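Local coordinates for protein carbohydrate kinase (Agrobacterium tumefaciens, PDB 2NWH) that probably phosphorylates a sugar or related small molecule at the expense of ATP, as a member of the pfkB (ribokinase-like) family of carbohydrate kinases, at residues A12-G18 with W34-G40. Residues are numbered along the deposited sequence; the frame is centred on the assembly and turned at random. Where two conformers were deposited one is given.
Sequences AHIDRRG and WMEEAGG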
loop_
_atom_site.group_PDB
_atom_site.type_symbol
_atom_site.label_atom_id
_atom_site.label_comp_id
_atom_site.label_asym_id
_atom_site.label_seq_id
_atom_site.Cartn_x
_atom_site.Cartn_y
_atom_site.Cartn_z
ATOM N N ALA A 12 -6.162 5.452 5.942
ATOM C CA ALA A 12 -6.245 4.585 7.072
ATOM C C ALA A 12 -7.726 4.619 7.397
ATOM O O ALA A 12 -8.252 5.641 7.781
ATOM C CB ALA A 12 -5.367 5.117 8.242
ATOM N N HIS A 13 -8.425 3.506 7.166
ATOM C CA HIS A 13 -9.903 3.504 7.307
ATOM C C HIS A 13 -10.299 2.324 8.207
ATOM O O HIS A 13 -9.495 1.434 8.465
ATOM C CB HIS A 13 -10.631 3.431 5.925
ATOM C CG HIS A 13 -10.290 2.237 5.053
ATOM N ND1 HIS A 13 -10.720 0.950 5.302
ATOM C CD2 HIS A 13 -9.644 2.178 3.868
ATOM C CE1 HIS A 13 -10.312 0.141 4.337
ATOM N NE2 HIS A 13 -9.660 0.865 3.448
ATOM N N ILE A 14 -11.554 2.341 8.648
ATOM C CA ILE A 14 -12.144 1.191 9.318
ATOM C C ILE A 14 -12.768 0.267 8.252
ATOM O O ILE A 14 -13.460 0.714 7.317
ATOM C CB ILE A 14 -13.139 1.633 10.434
ATOM C CG1 ILE A 14 -13.503 0.498 11.397
ATOM C CG2 ILE A 14 -14.441 2.258 9.836
ATOM C CD1 ILE A 14 -12.319 0.074 12.315
ATOM N N ASP A 15 -12.505 -1.024 8.410
ATOM C CA ASP A 15 -13.064 -2.024 7.535
ATOM C C ASP A 15 -14.034 -2.840 8.376
ATOM O O ASP A 15 -13.622 -3.533 9.307
ATOM C CB ASP A 15 -11.950 -2.905 6.971
ATOM C CG ASP A 15 -12.456 -3.990 6.049
ATOM O OD1 ASP A 15 -13.418 -4.727 6.402
ATOM O OD2 ASP A 15 -11.859 -4.138 4.972
ATOM N N ARG A 16 -15.314 -2.747 8.029
ATOM C CA ARG A 16 -16.373 -3.426 8.771
ATOM C C ARG A 16 -17.022 -4.461 7.844
ATOM O O ARG A 16 -17.508 -4.130 6.743
ATOM C CB ARG A 16 -17.413 -2.384 9.278
ATOM C CG ARG A 16 -16.763 -1.299 10.209
ATOM C CD ARG A 16 -17.802 -0.405 10.930
ATOM N NE ARG A 16 -18.565 -1.206 11.884
ATOM C CZ ARG A 16 -19.843 -1.559 11.723
ATOM N NH1 ARG A 16 -20.519 -1.164 10.649
ATOM N NH2 ARG A 16 -20.439 -2.341 12.627
ATOM N N ARG A 17 -17.050 -5.699 8.301
ATOM C CA ARG A 17 -17.545 -6.792 7.495
ATOM C C ARG A 17 -18.661 -7.492 8.275
ATOM O O ARG A 17 -18.446 -7.979 9.385
ATOM C CB ARG A 17 -16.373 -7.722 7.196
ATOM C CG ARG A 17 -16.590 -8.831 6.159
ATOM C CD ARG A 17 -15.193 -9.433 5.833
ATOM N NE ARG A 17 -15.215 -10.424 4.752
ATOM C CZ ARG A 17 -14.128 -10.939 4.178
ATOM N NH1 ARG A 17 -12.911 -10.580 4.584
ATOM N NH2 ARG A 17 -14.261 -11.839 3.206
ATOM N N GLY A 18 -19.861 -7.494 7.697
ATOM C CA GLY A 18 -21.017 -8.133 8.297
ATOM C C GLY A 18 -21.349 -9.402 7.518
ATOM O O GLY A 18 -21.461 -9.369 6.285
ATOM N N TRP A 34 -20.902 -8.413 13.052
ATOM C CA TRP A 34 -19.963 -7.460 12.414
ATOM C C TRP A 34 -18.552 -7.753 12.896
ATOM O O TRP A 34 -18.376 -7.980 14.118
ATOM C CB TRP A 34 -20.313 -6.038 12.804
ATOM C CG TRP A 34 -21.488 -5.576 12.051
ATOM C CD1 TRP A 34 -22.780 -5.536 12.492
ATOM C CD2 TRP A 34 -21.504 -5.150 10.686
ATOM N NE1 TRP A 34 -23.601 -5.073 11.499
ATOM C CE2 TRP A 34 -22.852 -4.824 10.370
ATOM C CE3 TRP A 34 -20.510 -4.980 9.700
ATOM C CZ2 TRP A 34 -23.249 -4.370 9.087
ATOM C CZ3 TRP A 34 -20.898 -4.516 8.435
ATOM C CH2 TRP A 34 -22.272 -4.244 8.130
ATOM N N MET A 35 -17.604 -7.848 11.957
ATOM C CA MET A 35 -16.190 -7.975 12.288
ATOM C C MET A 35 -15.608 -6.586 11.901
ATOM O O MET A 35 -15.953 -6.058 10.850
ATOM C CB MET A 35 -15.554 -9.113 11.456
ATOM C CG MET A 35 -16.037 -10.577 11.808
ATOM S SD MET A 35 -15.747 -11.982 10.581
ATOM C CE MET A 35 -16.325 -11.261 9.038
ATOM N N GLU A 36 -14.761 -5.998 12.753
ATOM C CA GLU A 36 -14.134 -4.699 12.395
ATOM C C GLU A 36 -12.603 -4.815 12.435
ATOM O O GLU A 36 -12.046 -5.491 13.306
ATOM C CB GLU A 36 -14.507 -3.570 13.362
ATOM C CG GLU A 36 -15.936 -3.252 13.589
ATOM C CD GLU A 36 -16.054 -1.919 14.343
ATOM O OE1 GLU A 36 -15.116 -1.568 15.114
ATOM O OE2 GLU A 36 -17.075 -1.231 14.157
ATOM N N GLU A 37 -11.918 -4.163 11.515
ATOM C CA GLU A 37 -10.476 -4.032 11.646
ATOM C C GLU A 37 -9.999 -2.837 10.865
ATOM O O GLU A 37 -10.726 -2.291 10.058
ATOM C CB GLU A 37 -9.750 -5.268 11.152
ATOM C CG GLU A 37 -10.020 -5.620 9.720
ATOM C CD GLU A 37 -9.422 -6.971 9.329
ATOM O OE1 GLU A 37 -9.569 -7.997 10.067
ATOM O OE2 GLU A 37 -8.819 -6.988 8.247
ATOM N N ALA A 38 -8.759 -2.453 11.084
ATOM C CA ALA A 38 -8.244 -1.308 10.334
ATOM C C ALA A 38 -7.718 -1.748 8.952
ATOM O O ALA A 38 -7.280 -2.912 8.739
ATOM C CB ALA A 38 -7.155 -0.597 11.161
ATOM N N GLY A 39 -7.763 -0.828 8.008
ATOM C CA GLY A 39 -7.231 -1.054 6.668
ATOM C C GLY A 39 -6.810 0.231 5.986
ATOM O O GLY A 39 -6.642 1.268 6.665
ATOM N N GLY A 40 -6.679 0.172 4.658
ATOM C CA GLY A 40 -6.209 1.325 3.848
ATOM C C GLY A 40 -4.828 0.996 3.301
ATOM O O GLY A 40 -3.976 0.431 4.015
#
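His-13 to Gly-18 and Trp-34 to Gly-39 run antiparallel at 146°, joined by six backbone hydrogen bonds between the hydrogen-bonded pairs His-13/Gly-39, Asp-15/Glu-37 and Arg-17/Met-35. On the face that carries Ile-14, Arg-16 and Trp-34, one arginine serves two partners. Arg-16 lies alongside Glu-36, and its NE donates to Glu-36 OE2 over 2.7 Å, the salt bridge reaching the anti side of a carboxylate turned nearly perpendicular to the guanidinium. A bend at chi3 (67°) turns the guanidinium aside from the line of the chain and over one face of the indole of Trp-34, the planes tilted by 29°; NH2 stands 3.4 Å from Trp-34 CG, while CZ makes a cation-pi interaction with the six-membered ring. The opposite indole face rests on Gly-18, whose CA sits 3.7 Å from the centroid of the six-membered ring, a CH-pi contact that the missing side chain permits. These strands form the beta hairpin of the small four-stranded sheet that projects from the large sheet, consistent with the lid of pfkB-family sugar kinases; strand 94-99 flanks 13-20 on its other edge, and helix 66-77 packs against Ile-14 and Ala-38. The other face bears His-13, Asp-15 and Arg-17. At the Gly-40 end the His-13 ring, with CG placed between the backbone N and the carbonyl carbon, spreads over the Gly-39 to Gly-40 peptide, NE2 coming 3.3 Å from Gly-40 N without bonding to it; Gly-40 then takes the N-cap position of helix 41-51.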